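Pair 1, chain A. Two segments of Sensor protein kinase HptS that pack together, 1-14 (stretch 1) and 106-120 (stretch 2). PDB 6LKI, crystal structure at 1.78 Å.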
# COMPACT_ATOMS: atom_id res chain seq x y z
N THR A 1 33.91 7.51 25.18
CA THR A 1 32.91 8.40 25.75
C THR A 1 31.77 8.61 24.76
O THR A 1 31.83 8.16 23.62
CB THR A 1 33.53 9.76 26.14
OG1 THR A 1 32.75 10.36 27.19
CG2 THR A 1 33.60 10.72 24.95
N ILE A 2 30.71 9.29 25.21
CA ILE A 2 29.52 9.45 24.38
C ILE A 2 29.79 10.42 23.24
O ILE A 2 29.46 10.13 22.08
CB ILE A 2 28.33 9.89 25.24
CG1 ILE A 2 27.97 8.80 26.25
CG2 ILE A 2 27.14 10.20 24.37
CD1 ILE A 2 27.10 9.28 27.40
N HIS A 3 30.39 11.57 23.54
CA HIS A 3 30.62 12.58 22.50
C HIS A 3 31.45 12.02 21.35
O HIS A 3 31.17 12.30 20.18
CB HIS A 3 31.30 13.81 23.09
CG HIS A 3 31.78 14.79 22.06
ND1 HIS A 3 30.97 15.78 21.55
CD2 HIS A 3 32.98 14.93 21.45
CE1 HIS A 3 31.65 16.49 20.66
NE2 HIS A 3 32.87 15.99 20.58
N GLN A 4 32.48 11.22 21.67
CA GLN A 4 33.28 10.62 20.60
C GLN A 4 32.54 9.51 19.88
O GLN A 4 32.96 9.11 18.80
CB GLN A 4 34.60 10.07 21.15
CG GLN A 4 34.46 8.89 22.09
CD GLN A 4 35.67 8.71 23.00
OE1 GLN A 4 35.91 7.63 23.53
NE2 GLN A 4 36.43 9.78 23.18
N HIS A 5 31.46 8.99 20.46
CA HIS A 5 30.65 7.99 19.79
C HIS A 5 29.51 8.59 18.98
O HIS A 5 29.05 7.97 18.02
CB HIS A 5 30.08 6.99 20.80
CG HIS A 5 31.13 6.12 21.43
ND1 HIS A 5 30.97 5.57 22.69
CD2 HIS A 5 32.35 5.73 20.99
CE1 HIS A 5 32.05 4.86 22.99
NE2 HIS A 5 32.90 4.94 21.98
N VAL A 6 29.05 9.79 19.35
CA VAL A 6 27.95 10.42 18.62
C VAL A 6 28.45 11.03 17.31
O VAL A 6 27.77 10.95 16.28
CB VAL A 6 27.26 11.47 19.51
CG1 VAL A 6 26.11 12.10 18.77
CG2 VAL A 6 26.75 10.82 20.78
N ASP A 7 29.64 11.64 17.32
CA ASP A 7 30.13 12.30 16.12
C ASP A 7 30.64 11.30 15.08
O ASP A 7 30.55 11.57 13.88
CB ASP A 7 31.22 13.32 16.47
CG ASP A 7 32.43 12.69 17.15
OD1 ASP A 7 32.43 11.46 17.36
OD2 ASP A 7 33.38 13.43 17.46
N GLU A 8 31.17 10.15 15.52
CA GLU A 8 31.60 9.14 14.56
C GLU A 8 30.41 8.50 13.85
O GLU A 8 30.46 8.25 12.64
CB GLU A 8 32.44 8.07 15.26
CG GLU A 8 33.66 8.61 15.99
CD GLU A 8 34.54 7.52 16.56
OE1 GLU A 8 35.77 7.55 16.32
OE2 GLU A 8 34.00 6.61 17.23
N SER A 9 29.33 8.22 14.59
CA SER A 9 28.16 7.62 13.97
C SER A 9 27.46 8.60 13.04
O SER A 9 27.03 8.22 11.94
CB SER A 9 27.19 7.12 15.05
OG SER A 9 27.61 5.88 15.58
N GLN A 10 27.35 9.87 13.45
CA GLN A 10 26.81 10.89 12.55
C GLN A 10 27.62 10.96 11.27
O GLN A 10 27.05 10.97 10.17
CB GLN A 10 26.78 12.25 13.24
CG GLN A 10 26.10 13.37 12.43
CD GLN A 10 27.02 14.05 11.41
OE1 GLN A 10 28.24 13.89 11.45
NE2 GLN A 10 26.43 14.80 10.49
N SER A 11 28.94 11.01 11.39
CA SER A 11 29.79 11.12 10.21
C SER A 11 29.71 9.86 9.35
O SER A 11 29.73 9.94 8.12
CB SER A 11 31.23 11.40 10.62
OG SER A 11 32.08 11.47 9.50
N SER A 12 29.63 8.69 9.99
CA SER A 12 29.50 7.45 9.23
C SER A 12 28.15 7.38 8.52
O SER A 12 28.08 7.01 7.35
CB SER A 12 29.68 6.25 10.16
OG SER A 12 29.79 5.04 9.43
N LEU A 13 27.07 7.74 9.22
CA LEU A 13 25.76 7.80 8.57
C LEU A 13 25.71 8.90 7.52
O LEU A 13 25.04 8.74 6.49
CB LEU A 13 24.66 8.01 9.61
CG LEU A 13 24.45 6.88 10.62
CD1 LEU A 13 23.51 7.31 11.73
CD2 LEU A 13 23.92 5.63 9.92
N HIS A 14 26.41 10.01 7.75
CA HIS A 14 26.53 11.05 6.74
C HIS A 14 27.20 10.51 5.48
O HIS A 14 26.74 10.77 4.36
CB HIS A 14 27.32 12.23 7.31
CG HIS A 14 27.65 13.29 6.31
ND1 HIS A 14 26.75 13.74 5.37
CD2 HIS A 14 28.79 14.00 6.10
CE1 HIS A 14 27.32 14.68 4.63
NE2 HIS A 14 28.56 14.85 5.05
N ASN A 106 21.04 -1.90 11.83
CA ASN A 106 22.06 -1.68 12.85
C ASN A 106 23.32 -1.19 12.15
O ASN A 106 23.42 -1.22 10.92
CB ASN A 106 22.33 -2.94 13.67
CG ASN A 106 22.85 -4.09 12.83
OD1 ASN A 106 23.99 -4.09 12.38
ND2 ASN A 106 22.00 -5.08 12.61
N THR A 107 24.27 -0.73 12.95
CA THR A 107 25.60 -0.39 12.47
C THR A 107 26.64 -1.07 13.36
O THR A 107 26.38 -1.31 14.54
CB THR A 107 25.85 1.13 12.46
OG1 THR A 107 26.13 1.58 13.79
CG2 THR A 107 24.65 1.88 11.92
N PRO A 108 27.81 -1.41 12.81
CA PRO A 108 28.85 -2.02 13.65
C PRO A 108 29.27 -1.14 14.81
O PRO A 108 29.66 -1.66 15.86
CB PRO A 108 30.01 -2.23 12.66
CG PRO A 108 29.36 -2.29 11.32
CD PRO A 108 28.20 -1.34 11.39
N ARG A 109 29.19 0.18 14.67
CA ARG A 109 29.53 1.07 15.77
C ARG A 109 28.47 1.04 16.86
O ARG A 109 28.78 0.84 18.04
CB ARG A 109 29.73 2.50 15.25
CG ARG A 109 30.95 3.20 15.82
CD ARG A 109 31.02 4.63 15.32
NE ARG A 109 31.33 4.69 13.90
CZ ARG A 109 32.56 4.75 13.40
NH1 ARG A 109 33.60 4.76 14.22
NH2 ARG A 109 32.75 4.80 12.09
N LEU A 110 27.20 1.24 16.48
CA LEU A 110 26.14 1.30 17.48
C LEU A 110 25.97 -0.03 18.20
O LEU A 110 25.65 -0.06 19.40
CB LEU A 110 24.82 1.72 16.81
CG LEU A 110 24.77 3.13 16.23
CD1 LEU A 110 23.41 3.39 15.60
CD2 LEU A 110 25.09 4.17 17.29
N SER A 111 26.17 -1.14 17.49
CA SER A 111 26.07 -2.44 18.13
C SER A 111 27.24 -2.69 19.08
O SER A 111 27.08 -3.40 20.08
CB SER A 111 25.99 -3.55 17.08
OG SER A 111 27.26 -4.14 16.86
N GLU A 112 28.41 -2.13 18.78
CA GLU A 112 29.57 -2.31 19.64
C GLU A 112 29.46 -1.48 20.91
O GLU A 112 29.69 -2.00 22.01
CB GLU A 112 30.85 -1.96 18.87
CG GLU A 112 32.01 -1.54 19.76
CD GLU A 112 33.13 -0.88 18.98
OE1 GLU A 112 34.07 -1.59 18.56
OE2 GLU A 112 33.07 0.36 18.79
N ILE A 113 29.13 -0.20 20.78
CA ILE A 113 29.02 0.66 21.95
C ILE A 113 27.86 0.21 22.84
O ILE A 113 27.87 0.46 24.05
CB ILE A 113 28.87 2.13 21.54
CG1 ILE A 113 27.56 2.36 20.78
CG2 ILE A 113 30.06 2.57 20.69
CD1 ILE A 113 27.26 3.81 20.48
N LYS A 114 26.86 -0.45 22.27
CA LYS A 114 25.78 -1.01 23.08
C LYS A 114 26.26 -2.22 23.86
O LYS A 114 25.88 -2.41 25.02
CB LYS A 114 24.59 -1.37 22.19
CG LYS A 114 23.55 -2.25 22.86
CD LYS A 114 22.46 -2.67 21.88
CE LYS A 114 21.55 -3.72 22.48
NZ LYS A 114 20.47 -4.11 21.53
N LYS A 115 27.11 -3.05 23.25
CA LYS A 115 27.63 -4.23 23.93
C LYS A 115 28.74 -3.87 24.91
O LYS A 115 28.69 -4.25 26.08
CB LYS A 115 28.13 -5.25 22.90
CG LYS A 115 29.04 -6.31 23.49
CD LYS A 115 29.30 -7.44 22.50
CE LYS A 115 29.79 -8.69 23.21
NZ LYS A 115 31.15 -9.09 22.76
N ASP A 116 29.74 -3.12 24.44
CA ASP A 116 30.92 -2.86 25.27
C ASP A 116 30.65 -1.77 26.30
O ASP A 116 31.02 -1.92 27.47
CB ASP A 116 32.10 -2.46 24.38
CG ASP A 116 32.64 -3.63 23.58
OD1 ASP A 116 32.27 -4.79 23.88
OD2 ASP A 116 33.43 -3.39 22.64
N ASN A 117 30.02 -0.67 25.90
CA ASN A 117 29.87 0.50 26.75
C ASN A 117 28.45 0.70 27.27
O ASN A 117 28.21 1.66 28.01
CB ASN A 117 30.33 1.76 26.00
CG ASN A 117 31.78 1.69 25.58
OD1 ASN A 117 32.16 2.21 24.53
ND2 ASN A 117 32.60 1.05 26.40
N ARG A 118 27.51 -0.17 26.90
CA ARG A 118 26.11 -0.04 27.30
C ARG A 118 25.53 1.32 26.89
O ARG A 118 24.62 1.84 27.53
CB ARG A 118 25.94 -0.26 28.81
CG ARG A 118 26.19 -1.69 29.25
CD ARG A 118 25.07 -2.62 28.79
NE ARG A 118 25.36 -4.02 29.08
CZ ARG A 118 25.25 -5.00 28.19
NH1 ARG A 118 24.87 -4.74 26.95
NH2 ARG A 118 25.54 -6.25 28.54
N GLN A 119 26.07 1.88 25.81
CA GLN A 119 25.55 3.12 25.24
C GLN A 119 24.56 2.77 24.14
O GLN A 119 24.90 2.06 23.19
CB GLN A 119 26.69 3.98 24.69
CG GLN A 119 27.74 4.39 25.71
CD GLN A 119 28.80 5.30 25.12
OE1 GLN A 119 28.56 5.97 24.11
NE2 GLN A 119 29.97 5.32 25.73
N PHE A 120 23.34 3.27 24.26
CA PHE A 120 22.27 2.96 23.33
C PHE A 120 22.02 4.14 22.40
O PHE A 120 22.47 5.26 22.64
CB PHE A 120 20.99 2.59 24.09
CG PHE A 120 21.14 1.38 24.96
CD1 PHE A 120 21.66 1.49 26.24
CD2 PHE A 120 20.78 0.12 24.50
CE1 PHE A 120 21.81 0.37 27.05
CE2 PHE A 120 20.92 -0.99 25.30
CZ PHE A 120 21.43 -0.87 26.57

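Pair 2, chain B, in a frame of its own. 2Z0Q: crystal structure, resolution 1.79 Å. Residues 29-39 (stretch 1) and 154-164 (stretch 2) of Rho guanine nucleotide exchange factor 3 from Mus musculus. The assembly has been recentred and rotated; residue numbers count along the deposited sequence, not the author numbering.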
# COMPACT_ATOMS: atom_id res chain seq x y z
N GLN B 29 23.14 -5.01 -2.59
CA GLN B 29 22.97 -3.56 -2.71
C GLN B 29 21.54 -3.16 -2.35
O GLN B 29 21.31 -2.06 -1.84
CB GLN B 29 23.28 -3.03 -4.12
CG GLN B 29 24.75 -3.15 -4.52
CD GLN B 29 25.03 -2.50 -5.88
OE1 GLN B 29 25.84 -1.53 -5.99
NE2 GLN B 29 24.35 -3.00 -6.91
N GLY B 30 20.57 -4.03 -2.64
CA GLY B 30 19.19 -3.69 -2.34
C GLY B 30 18.93 -3.67 -0.84
O GLY B 30 18.06 -2.92 -0.36
N GLU B 31 19.64 -4.53 -0.11
CA GLU B 31 19.52 -4.60 1.35
C GLU B 31 20.08 -3.26 1.88
O GLU B 31 19.48 -2.57 2.72
CB GLU B 31 20.35 -5.76 1.90
CG GLU B 31 19.83 -7.15 1.46
CD GLU B 31 18.41 -7.35 1.91
OE1 GLU B 31 18.14 -7.08 3.09
OE2 GLU B 31 17.55 -7.74 1.09
N GLU B 32 21.24 -2.89 1.34
CA GLU B 32 21.88 -1.64 1.75
C GLU B 32 20.97 -0.45 1.50
O GLU B 32 20.82 0.41 2.39
CB GLU B 32 23.21 -1.48 1.02
CG GLU B 32 23.97 -0.21 1.37
CD GLU B 32 25.42 -0.29 0.89
OE1 GLU B 32 25.65 -0.90 -0.18
OE2 GLU B 32 26.31 0.24 1.58
N ASP B 33 20.36 -0.40 0.32
CA ASP B 33 19.43 0.67 -0.06
C ASP B 33 18.21 0.72 0.88
O ASP B 33 17.75 1.81 1.28
CB ASP B 33 18.92 0.47 -1.51
CG ASP B 33 19.98 0.77 -2.56
OD1 ASP B 33 21.04 1.31 -2.21
OD2 ASP B 33 19.76 0.44 -3.76
N LEU B 34 17.66 -0.45 1.20
CA LEU B 34 16.50 -0.50 2.10
C LEU B 34 16.87 0.03 3.52
O LEU B 34 16.14 0.84 4.09
CB LEU B 34 15.97 -1.94 2.20
CG LEU B 34 14.83 -2.14 3.22
CD1 LEU B 34 14.00 -3.39 2.87
CD2 LEU B 34 15.45 -2.29 4.61
N ILE B 35 17.99 -0.44 4.04
CA ILE B 35 18.46 -0.03 5.39
C ILE B 35 18.66 1.50 5.40
O ILE B 35 18.21 2.21 6.30
CB ILE B 35 19.78 -0.74 5.74
CG1 ILE B 35 19.54 -2.26 5.90
CG2 ILE B 35 20.41 -0.13 7.00
CD1 ILE B 35 20.81 -3.09 5.94
N GLU B 36 19.32 2.00 4.36
CA GLU B 36 19.57 3.43 4.23
C GLU B 36 18.28 4.25 4.17
O GLU B 36 18.18 5.31 4.79
CB GLU B 36 20.40 3.71 2.98
CG GLU B 36 20.37 5.16 2.55
CD GLU B 36 21.12 5.41 1.24
OE1 GLU B 36 20.66 4.93 0.17
OE2 GLU B 36 22.17 6.08 1.28
N ASP B 37 17.28 3.77 3.42
CA ASP B 37 16.03 4.52 3.32
C ASP B 37 15.21 4.45 4.62
O ASP B 37 14.59 5.45 5.01
CB ASP B 37 15.21 4.02 2.13
CG ASP B 37 15.79 4.45 0.79
OD1 ASP B 37 16.71 5.29 0.76
OD2 ASP B 37 15.32 3.95 -0.25
N LEU B 38 15.20 3.31 5.30
CA LEU B 38 14.46 3.22 6.56
C LEU B 38 15.15 4.07 7.66
O LEU B 38 14.47 4.64 8.52
CB LEU B 38 14.34 1.78 7.04
CG LEU B 38 13.44 0.87 6.18
CD1 LEU B 38 13.25 -0.48 6.89
CD2 LEU B 38 12.13 1.55 5.91
N LYS B 39 16.48 4.14 7.65
CA LYS B 39 17.16 4.95 8.65
C LYS B 39 16.85 6.42 8.35
O LYS B 39 16.64 7.24 9.26
CB LYS B 39 18.66 4.71 8.63
CG LYS B 39 19.11 3.46 9.40
CD LYS B 39 20.60 3.27 9.24
CE LYS B 39 21.11 2.10 10.04
NZ LYS B 39 22.53 1.86 9.64
N ASP B 154 5.65 1.85 2.20
CA ASP B 154 5.50 0.75 1.26
C ASP B 154 6.85 0.09 0.96
O ASP B 154 6.86 -0.99 0.40
CB ASP B 154 4.90 1.20 -0.08
CG ASP B 154 3.48 1.77 0.04
OD1 ASP B 154 2.65 1.28 0.85
OD2 ASP B 154 3.18 2.72 -0.74
N ILE B 155 7.98 0.71 1.32
CA ILE B 155 9.31 0.13 1.04
C ILE B 155 9.51 -1.33 1.49
O ILE B 155 9.93 -2.19 0.70
CB ILE B 155 10.49 1.03 1.61
CG1 ILE B 155 10.96 2.00 0.52
CG2 ILE B 155 11.69 0.18 2.03
CD1 ILE B 155 12.22 2.80 0.89
N PRO B 156 9.20 -1.65 2.76
CA PRO B 156 9.41 -3.05 3.18
C PRO B 156 8.55 -4.06 2.42
O PRO B 156 9.05 -5.11 1.97
CB PRO B 156 9.08 -3.02 4.68
CG PRO B 156 9.30 -1.54 5.05
CD PRO B 156 8.73 -0.82 3.88
N ARG B 157 7.26 -3.78 2.28
CA ARG B 157 6.43 -4.72 1.55
C ARG B 157 6.94 -4.85 0.12
O ARG B 157 6.96 -5.95 -0.42
CB ARG B 157 4.98 -4.28 1.53
CG ARG B 157 4.06 -5.36 1.04
CD ARG B 157 2.70 -4.79 0.64
NE ARG B 157 1.71 -5.86 0.62
CZ ARG B 157 1.16 -6.39 1.71
NH1 ARG B 157 1.50 -5.95 2.92
NH2 ARG B 157 0.28 -7.39 1.60
N SER B 158 7.33 -3.74 -0.50
CA SER B 158 7.83 -3.82 -1.89
C SER B 158 9.05 -4.69 -1.98
O SER B 158 9.24 -5.42 -2.96
CB SER B 158 8.15 -2.42 -2.44
OG SER B 158 6.97 -1.65 -2.53
N ARG B 159 9.91 -4.61 -0.96
CA ARG B 159 11.09 -5.44 -0.98
C ARG B 159 10.68 -6.92 -0.84
O ARG B 159 11.16 -7.75 -1.58
CB ARG B 159 12.06 -5.05 0.15
CG ARG B 159 13.29 -5.96 0.23
CD ARG B 159 14.32 -5.54 -0.77
NE ARG B 159 15.59 -6.24 -0.65
CZ ARG B 159 16.50 -6.25 -1.62
NH1 ARG B 159 16.26 -5.57 -2.75
NH2 ARG B 159 17.58 -7.00 -1.49
N LEU B 160 9.79 -7.23 0.10
CA LEU B 160 9.38 -8.62 0.29
C LEU B 160 8.86 -9.23 -1.02
O LEU B 160 9.22 -10.33 -1.39
CB LEU B 160 8.30 -8.71 1.36
CG LEU B 160 7.81 -10.12 1.61
CD1 LEU B 160 8.83 -10.88 2.45
CD2 LEU B 160 6.46 -10.02 2.35
N VAL B 161 7.99 -8.49 -1.68
CA VAL B 161 7.37 -8.93 -2.93
C VAL B 161 8.36 -9.18 -4.04
O VAL B 161 8.13 -10.03 -4.91
CB VAL B 161 6.28 -7.88 -3.36
CG1 VAL B 161 5.98 -7.95 -4.86
CG2 VAL B 161 5.05 -8.08 -2.54
N LYS B 162 9.49 -8.47 -3.98
CA LYS B 162 10.53 -8.55 -4.98
C LYS B 162 11.55 -9.65 -4.72
O LYS B 162 12.33 -9.98 -5.61
CB LYS B 162 11.26 -7.20 -5.08
CG LYS B 162 11.98 -7.00 -6.41
CD LYS B 162 12.57 -5.58 -6.53
CE LYS B 162 13.39 -5.43 -7.81
NZ LYS B 162 14.11 -4.13 -7.80
N TYR B 163 11.53 -10.29 -3.54
CA TYR B 163 12.57 -11.29 -3.31
C TYR B 163 12.56 -12.46 -4.32
O TYR B 163 13.61 -12.90 -4.77
CB TYR B 163 12.52 -11.84 -1.87
CG TYR B 163 13.25 -10.98 -0.85
CD1 TYR B 163 14.60 -10.64 -1.02
CD2 TYR B 163 12.60 -10.52 0.30
CE1 TYR B 163 15.28 -9.88 -0.10
CE2 TYR B 163 13.26 -9.76 1.23
CZ TYR B 163 14.61 -9.43 1.03
OH TYR B 163 15.28 -8.64 1.94
N PRO B 164 11.36 -12.99 -4.67
CA PRO B 164 11.37 -14.10 -5.62
C PRO B 164 12.11 -13.71 -6.94
O PRO B 164 12.93 -14.47 -7.46
CB PRO B 164 9.88 -14.39 -5.84
CG PRO B 164 9.27 -14.06 -4.51
CD PRO B 164 10.02 -12.75 -4.13

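Both pairs bring together two nearly antiparallel helices. The N-to-C directions of the helices differ by 160° and their axes come within 10.3 Å in pair 1; the values are 168° and 11.0 Å in pair 2, and fourteen central residues superpose with an RMSD of 0.5 Å. In each, the contact joins segments about a hundred residues apart in sequence, and the facing positions recur about one helical turn apart.

The middle of the contact is the matched set A:His5 = B:Leu34 and A:Ile113 = B:Arg159. All four CA-to-CB bonds point toward the other helix, yet the chemistry differs. In pair 1 the branched A:Ile113 lays its CG2 over one face of the imidazole, 3.6 Å from the centroid of the A:His5 ring and almost on the ring normal, a CH-pi contact. A flat ring suits this place because its face accepts an aliphatic group while its edge remains polar: A:His5 ND1 donates to A:Gln119 OE1 at 2.8 Å, nearly linearly. A:Gln119 has no counterpart in pair 2. There the aliphatic and polar roles are exchanged across the interface. B:Leu34 CD1 packs 3.7 Å from B:Arg159 CB, so the start of the arginine chain serves as apolar surface, while its guanidinium continues to B:Glu31.

B:Glu31 matches A:Ile2. The isoleucine is buried and brings CG1 to 3.6 Å from A:Gln119 OE1. The glutamate is also buried, but its charge is answered: B:Arg159 NH2 donates to B:Glu31 OE2 at 2.7 Å within a salt bridge, B:Arg159 NE reaches the same oxygen at 3.0 Å, and B:Tyr163 OH donates to it at 2.6 Å. The guanidinium lies with one face over the backbone of B:Gly30 and B:Glu31. Glycine fits here, since an ideal CB on B:Gly30 would sit 2.2 Å from B:Arg159 NH1, a clash. The CA-to-CB bond of the matched A:Thr1 points away from the other stretch.

One turn further on, A:Arg109 = B:Ile155 faces A:Glu8 = B:Asp37 and A:Ser9 = B:Leu38. Pair 1 uses a long charged chain: A:Arg109 NH1 forms a salt bridge with A:Glu8 OE2 at 3.6 Å, and A:Arg109 CD passes 3.6 Å from the small A:Ser9 OG. Pair 2 fills the space with hydrocarbon: B:Ile155 CG2 lies 4.1 Å from B:Leu38 CD2 and also 4.1 Å from B:Leu34 CG, while B:Ile155 CD1 meets B:Asp37 CB at 3.5 Å. Thus the same backbone spacing takes a salt bridge at different matched positions: A:Glu8 with A:Arg109 in pair 1, beside a ring contact and hydrogen bond at A:His5, and B:Glu31 with B:Arg159 in pair 2, beside apolar packing around B:Ile155.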